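Local coordinates for protein glycosyl hydrolase (Aspergillus fumigatus, PDB 2X8R) that probably cleaves bacterial cell walls as a family GH25 lysozyme, hydrolysing the beta-1,4 linkages between N-acetylmuramic acid and N-acetylglucosamine in peptidoglycan, at residues G50-K53 and L57-G60; F122-H127 and S131-I136. All coordinates share one frame; numbering follows the deposited sequence.

Contact 1 (G50-K53 and L57-G60); sequences GATK and LRGG
Thr52, on the last turn of helix 44-53, meets the side chain of Arg58, which reaches across from the start of strand 57-63. Arg58 NE donates to Thr52 OG1 at 2.8 Å, almost straight at 173° and within the plane of the guanidinium, so the hydroxyl sits at the edge of that flat group. A second approach to the same oxygen, from Arg58 NH2 at 3.4 Å, is weak and strongly bent. The bend in the arginine chain at chi2 (-76°) shifts CD and NE to the level of Thr52, where the N-H of NE points at OG1. Thr52 OG1 lies beside its own backbone N (chi1 -57°) and is also hydrogen-bonded to Tyr48 O, one turn earlier. On the far branch, Arg58 NH1 is bound to Thr91 OG1, which helps fix the rotation of the guanidinium.

The buried part is apolar: Ala51 meets Arg58 through CB alone, 4.0 Å from Arg58 CB, and is packed in by Val29 of the neighbouring strand 26-35, which both side chains touch. Thr52, by contrast, is partly exposed, and its link is polar, made through OG1. A helix laid against the next parallel strand after a short turn in this way is the helix-to-strand half of a beta-alpha-beta unit, as in the TIM-barrel-like fold of GH25 enzymes.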
# COMPACT_ATOMS: atom_id res chain seq x y z
N GLY A 50 12.45 4.94 12.49
CA GLY A 50 13.57 5.41 11.66
C GLY A 50 13.10 6.39 10.60
O GLY A 50 13.72 7.46 10.38
N ALA A 51 11.98 6.07 9.94
CA ALA A 51 11.45 6.94 8.91
C ALA A 51 11.02 8.29 9.49
O ALA A 51 11.23 9.32 8.89
CB ALA A 51 10.26 6.26 8.17
N THR A 52 10.45 8.27 10.69
CA THR A 52 9.94 9.49 11.30
C THR A 52 11.11 10.43 11.59
O THR A 52 11.05 11.62 11.30
CB THR A 52 9.20 9.19 12.57
OG1 THR A 52 8.15 8.29 12.30
CG2 THR A 52 8.56 10.47 13.16
N LYS A 53 12.17 9.87 12.15
CA LYS A 53 13.30 10.67 12.61
C LYS A 53 14.00 11.29 11.41
O LYS A 53 14.53 12.40 11.49
CB LYS A 53 14.26 9.80 13.41
CG LYS A 53 13.80 9.55 14.85
CD LYS A 53 14.85 8.75 15.58
CE LYS A 53 15.82 9.65 16.30
NZ LYS A 53 16.83 8.84 17.07
N LEU A 57 7.65 11.25 5.00
CA LEU A 57 6.26 10.85 5.11
C LEU A 57 6.26 9.30 5.20
O LEU A 57 7.06 8.64 4.53
CB LEU A 57 5.51 11.32 3.87
CG LEU A 57 5.28 12.82 3.77
CD1 LEU A 57 4.68 13.11 2.41
CD2 LEU A 57 4.36 13.26 4.87
N ARG A 58 5.39 8.71 6.01
CA ARG A 58 5.37 7.25 6.10
C ARG A 58 3.98 6.78 6.42
O ARG A 58 3.18 7.52 6.99
CB ARG A 58 6.39 6.70 7.14
CG ARG A 58 6.01 6.96 8.60
CD ARG A 58 6.26 8.41 8.99
NE ARG A 58 6.06 8.59 10.43
CZ ARG A 58 4.88 8.87 10.99
NH1 ARG A 58 3.78 9.00 10.24
NH2 ARG A 58 4.78 8.98 12.32
N GLY A 59 3.70 5.54 6.02
CA GLY A 59 2.44 4.89 6.38
C GLY A 59 2.67 3.39 6.44
O GLY A 59 3.77 2.88 6.07
N GLY A 60 1.69 2.66 6.98
CA GLY A 60 1.82 1.20 7.07
C GLY A 60 1.14 0.51 5.91
O GLY A 60 0.34 1.13 5.18

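Contact 2 (F122-H127 and S131-I136); sequences FVNEYH and SRWPMI
The chain leaves helix 112-130 at Ser131, whose positive phi (77°) turns it back along the helix that it has just completed. Ser131 N donates to His127 O at 2.8 Å, and Arg132 O comes within 3.1 Å of His127 CA in a CA-H...O contact. Farther on, Val123 and Pro134 are the facing pair, their CA atoms 6.2 Å apart, before strand 135-138 begins.

His127 and Trp133 form an offset stack: with CG of His127 anti to the backbone N (chi1 175°), the imidazole lies over the six-membered ring, centroids 3.8 Å apart and planes only 10° from parallel. The path of the helix backbone places His127 CB over the same indole face, a CH-pi contact, while Ser131 CA covers the opposite imidazole face near the rim. Asn124 OD1 reaches the indole edge in plane, 3.4 Å from Trp133 CZ3. Deeper in, Pro134 CB sits over the face of Tyr126, and Pro134 CG packs on Val123 CB at 3.7 Å. Val123 CG1 extends this apolar layer to Ile136 CD1. Arg132 O lies at the edge of the Tyr126 ring, in plane, 3.3 Å from CD2, and the phenol hydroxyl beyond is hydrogen-bonded to Gly83 O and Gly94 N.

With one conventional hydrogen bond across the segments, at the turn, the rest of this beta-alpha-beta interface must rest on ring faces and apolar carbons. The imidazole is held flat between Trp133 and Ser131 CA, and the Tyr126 ring, packed by Pro134, is fixed at its far end by its hydroxyl.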
# COMPACT_ATOMS: atom_id res chain seq x y z
N PHE A 122 -12.80 -4.60 3.67
CA PHE A 122 -11.56 -4.00 4.18
C PHE A 122 -11.56 -2.47 4.05
O PHE A 122 -11.33 -1.74 5.03
CB PHE A 122 -10.33 -4.56 3.45
CG PHE A 122 -9.02 -4.13 4.07
CD1 PHE A 122 -8.49 -2.85 3.83
CD2 PHE A 122 -8.36 -4.99 4.96
CE1 PHE A 122 -7.28 -2.45 4.44
CE2 PHE A 122 -7.16 -4.61 5.58
CZ PHE A 122 -6.62 -3.29 5.32
N VAL A 123 -11.80 -1.98 2.83
CA VAL A 123 -11.65 -0.54 2.62
C VAL A 123 -12.72 0.26 3.34
O VAL A 123 -12.45 1.34 3.88
CB VAL A 123 -11.49 -0.14 1.11
CG1 VAL A 123 -10.43 -0.99 0.44
CG2 VAL A 123 -12.82 -0.23 0.35
N ASN A 124 -13.93 -0.28 3.42
CA ASN A 124 -14.96 0.44 4.17
C ASN A 124 -14.65 0.52 5.66
O ASN A 124 -14.88 1.55 6.28
CB ASN A 124 -16.30 -0.24 3.94
CG ASN A 124 -16.81 -0.00 2.54
OD1 ASN A 124 -16.35 0.89 1.84
ND2 ASN A 124 -17.79 -0.79 2.13
N GLU A 125 -14.18 -0.59 6.24
CA GLU A 125 -13.77 -0.57 7.65
C GLU A 125 -12.67 0.46 7.88
O GLU A 125 -12.69 1.21 8.88
CB GLU A 125 -13.38 -1.97 8.18
CG GLU A 125 -12.92 -1.96 9.66
CD GLU A 125 -14.03 -1.61 10.67
OE1 GLU A 125 -15.23 -1.78 10.40
OE2 GLU A 125 -13.69 -1.17 11.77
N TYR A 126 -11.70 0.49 6.95
CA TYR A 126 -10.57 1.39 7.08
C TYR A 126 -11.07 2.84 7.08
O TYR A 126 -10.68 3.66 7.91
CB TYR A 126 -9.50 1.16 6.01
CG TYR A 126 -8.25 1.91 6.35
CD1 TYR A 126 -7.21 1.33 7.12
CD2 TYR A 126 -8.11 3.23 5.94
CE1 TYR A 126 -6.06 2.09 7.46
CE2 TYR A 126 -6.97 3.99 6.30
CZ TYR A 126 -5.97 3.39 7.05
OH TYR A 126 -4.87 4.11 7.44
N HIS A 127 -11.99 3.13 6.17
CA HIS A 127 -12.54 4.48 6.04
C HIS A 127 -13.39 4.85 7.26
O HIS A 127 -13.34 5.99 7.73
CB HIS A 127 -13.30 4.61 4.71
CG HIS A 127 -14.02 5.92 4.54
ND1 HIS A 127 -13.38 7.04 4.06
CD2 HIS A 127 -15.27 6.30 4.86
CE1 HIS A 127 -14.23 8.06 4.06
NE2 HIS A 127 -15.38 7.63 4.55
N SER A 131 -11.49 7.94 8.56
CA SER A 131 -12.03 8.96 7.64
C SER A 131 -11.31 9.03 6.30
O SER A 131 -11.66 9.85 5.42
CB SER A 131 -12.16 10.36 8.28
OG SER A 131 -10.93 11.06 8.29
N ARG A 132 -10.34 8.14 6.12
CA ARG A 132 -9.57 8.05 4.86
C ARG A 132 -9.85 6.74 4.14
O ARG A 132 -9.97 5.68 4.80
CB ARG A 132 -8.06 8.18 5.15
CG ARG A 132 -7.61 9.60 5.66
CD ARG A 132 -8.07 10.75 4.76
NE ARG A 132 -7.49 10.55 3.45
CZ ARG A 132 -6.24 10.81 3.12
NH1 ARG A 132 -5.40 11.37 3.99
NH2 ARG A 132 -5.82 10.49 1.90
N TRP A 133 -9.97 6.82 2.80
CA TRP A 133 -9.94 5.62 1.99
C TRP A 133 -8.49 5.14 1.98
O TRP A 133 -7.57 5.93 1.72
CB TRP A 133 -10.44 5.87 0.53
CG TRP A 133 -11.87 6.30 0.55
CD1 TRP A 133 -12.35 7.56 0.36
CD2 TRP A 133 -13.01 5.48 0.89
NE1 TRP A 133 -13.72 7.58 0.54
CE2 TRP A 133 -14.15 6.32 0.87
CE3 TRP A 133 -13.18 4.13 1.24
CZ2 TRP A 133 -15.43 5.86 1.16
CZ3 TRP A 133 -14.48 3.67 1.54
CH2 TRP A 133 -15.57 4.53 1.47
N PRO A 134 -8.27 3.83 2.21
CA PRO A 134 -6.89 3.33 2.12
C PRO A 134 -6.39 3.28 0.68
O PRO A 134 -7.21 3.22 -0.25
CB PRO A 134 -6.99 1.90 2.66
CG PRO A 134 -8.42 1.49 2.40
CD PRO A 134 -9.26 2.75 2.48
N MET A 135 -5.06 3.25 0.47
CA MET A 135 -4.53 3.00 -0.88
C MET A 135 -4.68 1.51 -1.21
O MET A 135 -4.70 0.69 -0.26
CB MET A 135 -3.07 3.42 -0.98
CG MET A 135 -2.88 4.77 -0.32
SD MET A 135 -1.33 5.59 -0.83
CE MET A 135 -0.22 4.58 0.10
N ILE A 136 -4.90 1.18 -2.48
CA ILE A 136 -4.96 -0.22 -2.89
C ILE A 136 -3.73 -0.47 -3.76
O ILE A 136 -3.51 0.23 -4.77
CB ILE A 136 -6.27 -0.56 -3.67
CG1 ILE A 136 -7.47 -0.54 -2.69
CG2 ILE A 136 -6.13 -1.90 -4.46
CD1 ILE A 136 -8.86 -0.75 -3.39

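Each contact packs the C-terminal part of a helix against the chain segment that follows it, which is, or leads into, a strand of one sheet. Their centres lie 19 Å apart and their nearest atoms about 6 Å, without touching. Strand 95-97 bridges them, pairing in parallel with strands 57-63 and 135-138, and runs into the DXE motif of the family. The means differ: 50-53 with 57-60 depends on an arginine hydrogen-bonded to a threonine hydroxyl, 122-127 with 131-136 on ring stacking and a larger buried surface, 520 against 142 Å². Both lie at or before the N-terminal starts of their strands; since TIM-barrel-type active sites form at the C-terminal ends, both are probably remote from catalysis.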